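Side-chain contacts in microcin B17-processing protein McbC (Escherichia coli str. K-12 substr. MG1655, PDB 6GRH), which helps convert the inactive precursor of the antibiotic microcin B17 into the active peptide and is an FMN-binding oxidoreductase of the nitroreductase family: residues Y150-P154 against L155-L159; S241-A244 against K245-L249; Y14-P17 against E18-A21. One frame throughout, in Å; residues are numbered along the deposited sequence.

From the N terminus, the chain first meets interaction 3, where the loop after helix 8-12 turns into helix 17-27. Much later comes interaction 1, the hairpin joining strands 149-153 and 158-163 at the margin of the sheet within this chain. Interaction 2 follows, at the C-terminal end of helix 240-246, before strand 254-263. All three are local and run in series; each closes only a turn, and none crosses or encloses another. Interactions 1 and 2 both lie in the nitroreductase region, with centres about 19 Å apart, and both touch a second copy of the protein; interaction 3 sits about 28 Å and 23 Å from them, centre to centre.

Interaction 1: Y150-P154 against L155-L159; sequences YHYLP and LSQAL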
ATOM      1  N   TYR D 150      14.285 -26.041  17.936  1.00 30.39           N
ATOM      2  CA  TYR D 150      15.398 -26.431  17.088  1.00 30.71           C
ATOM      3  C   TYR D 150      15.095 -25.937  15.694  1.00 30.40           C
ATOM      4  O   TYR D 150      13.938 -25.672  15.372  1.00 29.63           O
ATOM      5  CB  TYR D 150      15.554 -27.962  17.042  1.00 31.56           C
ATOM      6  CG  TYR D 150      15.907 -28.621  18.348  1.00 32.75           C
ATOM      7  CD1 TYR D 150      14.913 -29.045  19.243  1.00 33.00           C
ATOM      8  CD2 TYR D 150      17.229 -28.852  18.688  1.00 33.40           C
ATOM      9  CE1 TYR D 150      15.234 -29.661  20.434  1.00 34.11           C
ATOM     10  CE2 TYR D 150      17.560 -29.464  19.892  1.00 34.48           C
ATOM     11  CZ  TYR D 150      16.564 -29.868  20.755  1.00 34.82           C
ATOM     12  OH  TYR D 150      16.909 -30.456  21.944  1.00 35.74           O
ATOM     13  N   HIS D 151      16.132 -25.815  14.867  1.00 30.75           N
ATOM     14  CA  HIS D 151      15.979 -25.488  13.470  1.00 30.65           C
ATOM     15  C   HIS D 151      16.443 -26.709  12.673  1.00 32.05           C
ATOM     16  O   HIS D 151      17.550 -27.179  12.884  1.00 32.48           O
ATOM     17  CB  HIS D 151      16.805 -24.242  13.204  1.00 31.17           C
ATOM     18  CG  HIS D 151      16.955 -23.882  11.764  1.00 31.42           C
ATOM     19  ND1 HIS D 151      18.159 -23.491  11.231  1.00 32.23           N
ATOM     20  CD2 HIS D 151      16.059 -23.835  10.755  1.00 31.99           C
ATOM     21  CE1 HIS D 151      18.003 -23.211   9.946  1.00 32.89           C
ATOM     22  NE2 HIS D 151      16.731 -23.399   9.635  1.00 32.72           N
ATOM     23  N   TYR D 152      15.586 -27.251  11.795  1.00 32.02           N
ATOM     24  CA  TYR D 152      15.963 -28.389  10.970  1.00 32.95           C
ATOM     25  C   TYR D 152      16.741 -27.932   9.739  1.00 32.90           C
ATOM     26  O   TYR D 152      16.269 -27.067   9.011  1.00 32.23           O
ATOM     27  CB  TYR D 152      14.743 -29.220  10.530  1.00 32.92           C
ATOM     28  CG  TYR D 152      15.149 -30.461   9.750  1.00 33.87           C
ATOM     29  CD1 TYR D 152      16.006 -31.394  10.306  1.00 35.41           C
ATOM     30  CD2 TYR D 152      14.704 -30.683   8.452  1.00 33.82           C
ATOM     31  CE1 TYR D 152      16.396 -32.527   9.620  1.00 36.57           C
ATOM     32  CE2 TYR D 152      15.090 -31.821   7.745  1.00 34.92           C
ATOM     33  CZ  TYR D 152      15.935 -32.745   8.329  1.00 36.18           C
ATOM     34  OH  TYR D 152      16.350 -33.877   7.657  1.00 36.82           O
ATOM     35  N   LEU D 153      17.921 -28.532   9.528  1.00 33.94           N
ATOM     36  CA  LEU D 153      18.771 -28.272   8.363  1.00 34.51           C
ATOM     37  C   LEU D 153      18.548 -29.427   7.398  1.00 35.44           C
ATOM     38  O   LEU D 153      19.085 -30.522   7.609  1.00 36.55           O
ATOM     39  CB  LEU D 153      20.244 -28.147   8.772  1.00 35.40           C
ATOM     40  CG  LEU D 153      20.605 -27.079   9.806  1.00 35.88           C
ATOM     41  CD1 LEU D 153      22.067 -27.196  10.214  1.00 37.49           C
ATOM     42  CD2 LEU D 153      20.314 -25.675   9.270  1.00 35.58           C
ATOM     43  N   PRO D 154      17.749 -29.209   6.333  1.00 35.24           N
ATOM     44  CA  PRO D 154      17.333 -30.345   5.495  1.00 35.85           C
ATOM     45  C   PRO D 154      18.404 -30.999   4.617  1.00 36.28           C
ATOM     46  O   PRO D 154      18.227 -32.152   4.217  1.00 37.08           O
ATOM     47  CB  PRO D 154      16.229 -29.756   4.615  1.00 35.31           C
ATOM     48  CG  PRO D 154      16.010 -28.359   5.104  1.00 35.10           C
ATOM     49  CD  PRO D 154      17.277 -27.934   5.767  1.00 34.77           C
ATOM     50  N   LEU D 155      19.483 -30.280   4.313  1.00 36.30           N
ATOM     51  CA  LEU D 155      20.565 -30.821   3.502  1.00 37.45           C
ATOM     52  C   LEU D 155      21.590 -31.506   4.390  1.00 37.93           C
ATOM     53  O   LEU D 155      22.022 -32.590   4.064  1.00 38.05           O
ATOM     54  CB  LEU D 155      21.205 -29.724   2.641  1.00 37.40           C
ATOM     55  CG  LEU D 155      20.219 -29.026   1.699  1.00 37.28           C
ATOM     56  CD1 LEU D 155      20.939 -28.031   0.794  1.00 37.28           C
ATOM     57  CD2 LEU D 155      19.456 -30.048   0.875  1.00 37.84           C
ATOM     58  N   SER D 156      21.939 -30.889   5.526  1.00 37.58           N
ATOM     59  CA  SER D 156      22.817 -31.533   6.517  1.00 39.07           C
ATOM     60  C   SER D 156      22.113 -32.707   7.236  1.00 39.36           C
ATOM     61  O   SER D 156      22.775 -33.618   7.737  1.00 40.05           O
ATOM     62  CB  SER D 156      23.282 -30.529   7.577  1.00 39.19           C
ATOM     63  OG  SER D 156      23.961 -29.428   7.021  1.00 38.89           O
ATOM     64  N   GLN D 157      20.775 -32.672   7.280  1.00 38.74           N
ATOM     65  CA  GLN D 157      19.961 -33.660   8.011  1.00 39.50           C
ATOM     66  C   GLN D 157      20.361 -33.642   9.477  1.00 39.58           C
ATOM     67  O   GLN D 157      20.884 -34.609  10.024  1.00 40.20           O
ATOM     68  CB  GLN D 157      20.041 -35.056   7.364  1.00 41.11           C
ATOM     69  CG  GLN D 157      19.558 -35.004   5.915  1.00 41.52           C
ATOM     70  CD  GLN D 157      19.311 -36.349   5.271  1.00 43.43           C
ATOM     71  OE1 GLN D 157      18.904 -37.301   5.923  1.00 44.88           O
ATOM     72  NE2 GLN D 157      19.518 -36.413   3.948  1.00 43.83           N
ATOM     73  N   ALA D 158      20.154 -32.476  10.072  1.00 38.09           N
ATOM     74  CA  ALA D 158      20.620 -32.195  11.418  1.00 38.62           C
ATOM     75  C   ALA D 158      19.734 -31.133  12.054  1.00 37.63           C
ATOM     76  O   ALA D 158      19.020 -30.404  11.356  1.00 36.76           O
ATOM     77  CB  ALA D 158      22.073 -31.742  11.378  1.00 38.86           C
ATOM     78  N   LEU D 159      19.759 -31.075  13.374  1.00 38.35           N
ATOM     79  CA  LEU D 159      18.982 -30.109  14.119  1.00 38.27           C
ATOM     80  C   LEU D 159      19.966 -29.153  14.774  1.00 38.93           C
ATOM     81  O   LEU D 159      20.937 -29.591  15.399  1.00 39.55           O
ATOM     82  CB  LEU D 159      18.137 -30.795  15.190  1.00 39.16           C
ATOM     83  CG  LEU D 159      16.950 -31.659  14.789  1.00 39.10           C
ATOM     84  CD1 LEU D 159      16.462 -32.452  15.988  1.00 40.80           C
ATOM     85  CD2 LEU D 159      15.834 -30.808  14.239  1.00 38.55           C
TER
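Leu153 and Ala158 face each other as a hydrogen-bonded antiparallel pair at the closed end of the hairpin between strands 149-153 and 158-163. Leu153 N donates to Ala158 O over 2.8 Å in a nearly straight bond (173° at the hydrogen). In return Ala158 N gives Leu153 O a weak bond of 3.3 Å, and Gln157 N gives that oxygen a second weak one. Gln157 and Ala158 thus both face Leu153, a beta bulge, and the positive phi of Gln157 (59°) at its first position marks the G1 type. Pro154, its phi held by the ring, suits the start of the turn.

Apolar contacts gather on the face carrying Tyr152 and Leu159. Leu159 CD2 approaches the edge of the Tyr152 ring, 4.0 Å from CD1, the two side chains crossing at about a right angle, and also meets CB of neighbouring Tyr150. With chi1 -176°, Tyr152 CG lies anti to its backbone nitrogen and the ring runs alongside Gln157, bringing OH to 3.8 Å from Gln157 CG. Pro154 N lies over one face of this ring, toward its rim.

The polar ends look elsewhere: Tyr152 OH bonds to Ser109 OG, Tyr150 OH to Asn142, and Ser156 OG to Glu59 of the second subunit. Ala158 and Leu159 also pair with a strand of that subunit, so the sheet continues across the interface.

The tyrosines thus combine an apolar ring with a hydroxyl satisfied although buried, while one strong backbone bond and two weak ones close the turn, with Leu155 N held by Glu59 of the second subunit.

Interaction 2: S241-A244 against K245-L249; sequences SYVA and KTMNL
Tyr242 and Thr246 meet one turn apart in helix 240-246, which ends in a Schellman motif around Asn248. Their side chains pass at a slant, with Thr246 OG1 3.6 Å from Tyr242 CD1. Threonine suits this place because its hydroxyl can fold back on the helix: with chi1 at -59°, OG1 sits beside its own backbone nitrogen and donates to Tyr242 O at 2.8 Å. Thr246 N reaches that same oxygen from the opposite face of the carbonyl plane, so two bonds grip it. The tyrosine hydroxyl, farther out, bonds to Arg172.

Val243 and Met247 lie side by side and point the same way, with the sulfur SD 3.7 Å from Val243 CG1. Both are buried: Val243 packs on helix 167-175, while the flexible methionine, bent at its last torsion, packs on Phe132, Cys134 and Val190 of the sheet. Apolar residues therefore fit this side of the helix.

The bent side chain of Lys245 leads away, and its NZ bonds to Pro186 O of the McbB chain; Ser241 OG bonds to Leu188 O of that chain. Asn248, whose side chain bonds to Arg24 of the McbD chain, takes the positive phi (58°) that turns the chain out of the helix; asparagine tolerates this conformation better than most residues.

Beyond it, Leu249 turns back toward the helix, placing CB 4.2 Å from Ala244 CB. Two bonds complete the Schellman motif: Asn248 N donates to Lys245 O, and Leu249 N to Ala244 O over 2.8 Å, the latter donor lying 29° out of the carbonyl plane.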
ATOM      1  N   SER D 241       3.755 -12.442  16.212  1.00 24.51           N
ATOM      2  CA  SER D 241       4.877 -11.746  16.808  1.00 24.89           C
ATOM      3  C   SER D 241       5.311 -12.425  18.110  1.00 24.71           C
ATOM      4  O   SER D 241       6.494 -12.438  18.456  1.00 24.46           O
ATOM      5  CB  SER D 241       4.526 -10.287  17.052  1.00 25.50           C
ATOM      6  OG  SER D 241       3.450 -10.204  17.944  1.00 27.60           O
ATOM      7  N   TYR D 242       4.343 -13.009  18.798  1.00 24.24           N
ATOM      8  CA  TYR D 242       4.586 -13.681  20.065  1.00 25.42           C
ATOM      9  C   TYR D 242       5.296 -15.035  19.840  1.00 25.52           C
ATOM     10  O   TYR D 242       6.243 -15.363  20.551  1.00 26.67           O
ATOM     11  CB  TYR D 242       3.246 -13.873  20.755  1.00 25.71           C
ATOM     12  CG  TYR D 242       3.222 -14.496  22.123  1.00 26.82           C
ATOM     13  CD1 TYR D 242       4.282 -14.384  23.012  1.00 27.69           C
ATOM     14  CD2 TYR D 242       2.064 -15.140  22.565  1.00 27.56           C
ATOM     15  CE1 TYR D 242       4.203 -14.931  24.294  1.00 28.52           C
ATOM     16  CE2 TYR D 242       1.985 -15.716  23.814  1.00 28.53           C
ATOM     17  CZ  TYR D 242       3.050 -15.607  24.672  1.00 29.18           C
ATOM     18  OH  TYR D 242       2.917 -16.159  25.928  1.00 31.30           O
ATOM     19  N   VAL D 243       4.853 -15.779  18.840  1.00 25.47           N
ATOM     20  CA  VAL D 243       5.568 -16.989  18.396  1.00 26.62           C
ATOM     21  C   VAL D 243       7.021 -16.641  18.004  1.00 26.97           C
ATOM     22  O   VAL D 243       7.977 -17.259  18.515  1.00 27.41           O
ATOM     23  CB  VAL D 243       4.829 -17.671  17.235  1.00 26.30           C
ATOM     24  CG1 VAL D 243       5.667 -18.787  16.607  1.00 26.47           C
ATOM     25  CG2 VAL D 243       3.496 -18.218  17.750  1.00 26.66           C
ATOM     26  N   ALA D 244       7.189 -15.612  17.173  1.00 26.65           N
ATOM     27  CA  ALA D 244       8.532 -15.184  16.768  1.00 27.37           C
ATOM     28  C   ALA D 244       9.437 -14.851  17.972  1.00 28.65           C
ATOM     29  O   ALA D 244      10.561 -15.331  18.052  1.00 28.56           O
ATOM     30  CB  ALA D 244       8.476 -14.022  15.790  1.00 26.22           C
ATOM     31  N   LYS D 245       8.919 -14.053  18.907  1.00 30.27           N
ATOM     32  CA  LYS D 245       9.661 -13.608  20.085  1.00 32.09           C
ATOM     33  C   LYS D 245      10.074 -14.814  20.950  1.00 32.21           C
ATOM     34  O   LYS D 245      11.237 -14.915  21.398  1.00 30.60           O
ATOM     35  CB  LYS D 245       8.788 -12.657  20.897  1.00 34.94           C
ATOM     36  CG  LYS D 245       9.344 -12.152  22.233  1.00 38.85           C
ATOM     37  CD  LYS D 245      10.315 -10.996  22.023  1.00 41.12           C
ATOM     38  CE  LYS D 245      10.887 -10.513  23.364  1.00 44.89           C
ATOM     39  NZ  LYS D 245      10.924  -9.017  23.431  1.00 46.08           N
ATOM     40  N   THR D 246       9.124 -15.738  21.130  1.00 31.06           N
ATOM     41  CA  THR D 246       9.311 -16.922  21.985  1.00 31.54           C
ATOM     42  C   THR D 246      10.389 -17.852  21.423  1.00 31.16           C
ATOM     43  O   THR D 246      11.192 -18.404  22.159  1.00 30.46           O
ATOM     44  CB  THR D 246       7.960 -17.658  22.196  1.00 31.50           C
ATOM     45  OG1 THR D 246       7.047 -16.750  22.810  1.00 31.14           O
ATOM     46  CG2 THR D 246       8.099 -18.852  23.126  1.00 32.27           C
ATOM     47  N   MET D 247      10.426 -17.955  20.108  1.00 30.85           N
ATOM     48  CA  MET D 247      11.470 -18.681  19.374  1.00 32.30           C
ATOM     49  C   MET D 247      12.791 -17.901  19.165  1.00 32.17           C
ATOM     50  O   MET D 247      13.730 -18.428  18.553  1.00 32.49           O
ATOM     51  CB  MET D 247      10.908 -19.124  18.024  1.00 33.21           C
ATOM     52  CG  MET D 247       9.780 -20.145  18.159  1.00 35.16           C
ATOM     53  SD  MET D 247       8.981 -20.494  16.572  1.00 38.52           S
ATOM     54  CE  MET D 247      10.266 -21.391  15.756  1.00 38.91           C
ATOM     55  N   ASN D 248      12.859 -16.671  19.671  1.00 30.90           N
ATOM     56  CA  ASN D 248      13.975 -15.761  19.484  1.00 31.68           C
ATOM     57  C   ASN D 248      14.273 -15.456  18.003  1.00 30.58           C
ATOM     58  O   ASN D 248      15.419 -15.222  17.624  1.00 31.11           O
ATOM     59  CB  ASN D 248      15.221 -16.266  20.230  1.00 33.80           C
ATOM     60  CG  ASN D 248      15.076 -16.135  21.730  1.00 35.09           C
ATOM     61  OD1 ASN D 248      14.612 -15.110  22.223  1.00 36.73           O
ATOM     62  ND2 ASN D 248      15.458 -17.158  22.450  1.00 36.15           N
ATOM     63  N   LEU D 249      13.233 -15.416  17.181  1.00 29.58           N
ATOM     64  CA  LEU D 249      13.399 -15.018  15.786  1.00 29.56           C
ATOM     65  C   LEU D 249      13.421 -13.491  15.689  1.00 29.30           C
ATOM     66  O   LEU D 249      12.688 -12.809  16.419  1.00 29.72           O
ATOM     67  CB  LEU D 249      12.266 -15.551  14.927  1.00 29.77           C
ATOM     68  CG  LEU D 249      12.040 -17.061  14.829  1.00 30.97           C
ATOM     69  CD1 LEU D 249      10.876 -17.325  13.879  1.00 31.32           C
ATOM     70  CD2 LEU D 249      13.264 -17.768  14.350  1.00 31.56           C
TER

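Interaction 3: Y14-P17 against E18-A21; sequences YTDP and EVLA
The N-cap of helix 17-27 is Asp16, whose carboxylate accepts hydrogen bonds from the amides of Glu18 and Val19 in the first turn. Its CG stands anti to the backbone nitrogen (chi1 -179°), which brings OD1 to 2.9 Å from Glu18 N, nearly along the C-O axis of that oxygen. A second bond, from Val19 N to the same OD1 of Asp16, is weak at 3.5 Å. Aspartate suits the site twice over: its short side chain can reach these amides, and its negative charge probably interacts favourably with the helix dipole.

The Asp16 and Val19 side chains cross at about a right angle, with Asp16 CG 3.7 Å from Val19 CG2. Pro17 fits the first helical position, where its lack of an N-H costs no bond within the helix. Regular bonding then begins, Leu20 N donating to Asp16 O at 3.0 Å and Ala21 N to Pro17 O. Beside the cap, Leu20 CD2 comes within 4.1 Å of Thr15 CG2.

Asp16 OD2 forms a salt bridge with Arg203, and both carboxylate oxygens of Glu18 receive backbone amides of the McbB chain. Leu20 packs against helix 195-199, where Glu196 holds the Thr15 hydroxyl, and against Met1 of the McbD chain, so the start of helix 17-27 touches helix 195-199 of its own chain as well as the McbB and McbD chains.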
ATOM      1  N   TYR D  14      21.665  -7.982  -3.064  1.00 26.80           N
ATOM      2  CA  TYR D  14      20.713  -7.825  -4.169  1.00 26.72           C
ATOM      3  C   TYR D  14      19.342  -7.312  -3.771  1.00 25.85           C
ATOM      4  O   TYR D  14      18.476  -7.194  -4.625  1.00 25.81           O
ATOM      5  CB  TYR D  14      20.541  -9.161  -4.902  1.00 27.18           C
ATOM      6  CG  TYR D  14      21.829  -9.642  -5.525  1.00 28.30           C
ATOM      7  CD1 TYR D  14      22.238  -9.171  -6.757  1.00 29.48           C
ATOM      8  CD2 TYR D  14      22.644 -10.548  -4.866  1.00 29.09           C
ATOM      9  CE1 TYR D  14      23.433  -9.580  -7.320  1.00 31.13           C
ATOM     10  CE2 TYR D  14      23.849 -10.962  -5.414  1.00 30.63           C
ATOM     11  CZ  TYR D  14      24.225 -10.483  -6.654  1.00 31.42           C
ATOM     12  OH  TYR D  14      25.388 -10.885  -7.214  1.00 33.08           O
ATOM     13  N   THR D  15      19.131  -6.995  -2.491  1.00 24.85           N
ATOM     14  CA  THR D  15      17.808  -6.629  -2.004  1.00 24.37           C
ATOM     15  C   THR D  15      17.386  -5.247  -2.510  1.00 24.65           C
ATOM     16  O   THR D  15      18.165  -4.294  -2.487  1.00 24.76           O
ATOM     17  CB  THR D  15      17.768  -6.701  -0.457  1.00 23.49           C
ATOM     18  OG1 THR D  15      17.831  -8.080  -0.088  1.00 23.45           O
ATOM     19  CG2 THR D  15      16.517  -6.060   0.123  1.00 23.31           C
ATOM     20  N   ASP D  16      16.143  -5.165  -2.976  1.00 24.96           N
ATOM     21  CA  ASP D  16      15.521  -3.883  -3.296  1.00 25.82           C
ATOM     22  C   ASP D  16      14.727  -3.457  -2.053  1.00 25.62           C
ATOM     23  O   ASP D  16      13.767  -4.139  -1.674  1.00 24.53           O
ATOM     24  CB  ASP D  16      14.609  -4.021  -4.527  1.00 26.11           C
ATOM     25  CG  ASP D  16      13.953  -2.698  -4.925  1.00 27.40           C
ATOM     26  OD1 ASP D  16      13.730  -1.832  -4.051  1.00 27.86           O
ATOM     27  OD2 ASP D  16      13.673  -2.494  -6.125  1.00 28.71           O
ATOM     28  N   PRO D  17      15.127  -2.347  -1.401  1.00 27.15           N
ATOM     29  CA  PRO D  17      14.511  -1.977  -0.118  1.00 27.60           C
ATOM     30  C   PRO D  17      13.049  -1.531  -0.253  1.00 27.43           C
ATOM     31  O   PRO D  17      12.317  -1.595   0.704  1.00 25.53           O
ATOM     32  CB  PRO D  17      15.377  -0.798   0.371  1.00 28.25           C
ATOM     33  CG  PRO D  17      15.958  -0.235  -0.869  1.00 28.20           C
ATOM     34  CD  PRO D  17      16.158  -1.374  -1.809  1.00 27.86           C
ATOM     35  N   GLU D  18      12.665  -1.078  -1.436  1.00 28.37           N
ATOM     36  CA  GLU D  18      11.278  -0.728  -1.704  1.00 29.12           C
ATOM     37  C   GLU D  18      10.414  -2.000  -1.733  1.00 27.01           C
ATOM     38  O   GLU D  18       9.352  -2.045  -1.120  1.00 25.90           O
ATOM     39  CB  GLU D  18      11.173   0.042  -3.016  1.00 31.53           C
ATOM     40  CG  GLU D  18       9.780   0.597  -3.311  1.00 34.68           C
ATOM     41  CD  GLU D  18       9.480   1.925  -2.615  1.00 38.45           C
ATOM     42  OE1 GLU D  18      10.346   2.457  -1.871  1.00 42.89           O
ATOM     43  OE2 GLU D  18       8.368   2.468  -2.829  1.00 41.49           O
ATOM     44  N   VAL D  19      10.897  -3.032  -2.420  1.00 24.77           N
ATOM     45  CA  VAL D  19      10.190  -4.296  -2.495  1.00 23.43           C
ATOM     46  C   VAL D  19      10.053  -4.881  -1.079  1.00 22.77           C
ATOM     47  O   VAL D  19       8.960  -5.286  -0.671  1.00 21.62           O
ATOM     48  CB  VAL D  19      10.907  -5.274  -3.432  1.00 23.24           C
ATOM     49  CG1 VAL D  19      10.247  -6.623  -3.433  1.00 23.22           C
ATOM     50  CG2 VAL D  19      10.891  -4.729  -4.855  1.00 23.78           C
ATOM     51  N   LEU D  20      11.160  -4.913  -0.343  1.00 22.31           N
ATOM     52  CA  LEU D  20      11.150  -5.464   0.997  1.00 22.15           C
ATOM     53  C   LEU D  20      10.123  -4.789   1.904  1.00 22.03           C
ATOM     54  O   LEU D  20       9.369  -5.480   2.585  1.00 21.93           O
ATOM     55  CB  LEU D  20      12.525  -5.395   1.610  1.00 22.66           C
ATOM     56  CG  LEU D  20      12.677  -5.958   3.009  1.00 23.16           C
ATOM     57  CD1 LEU D  20      12.344  -7.441   2.995  1.00 23.39           C
ATOM     58  CD2 LEU D  20      14.111  -5.732   3.462  1.00 24.23           C
ATOM     59  N   ALA D  21      10.110  -3.462   1.915  1.00 22.46           N
ATOM     60  CA  ALA D  21       9.190  -2.699   2.761  1.00 23.10           C
ATOM     61  C   ALA D  21       7.744  -2.919   2.376  1.00 22.70           C
ATOM     62  O   ALA D  21       6.913  -3.129   3.242  1.00 21.81           O
ATOM     63  CB  ALA D  21       9.516  -1.208   2.713  1.00 24.38           C
TER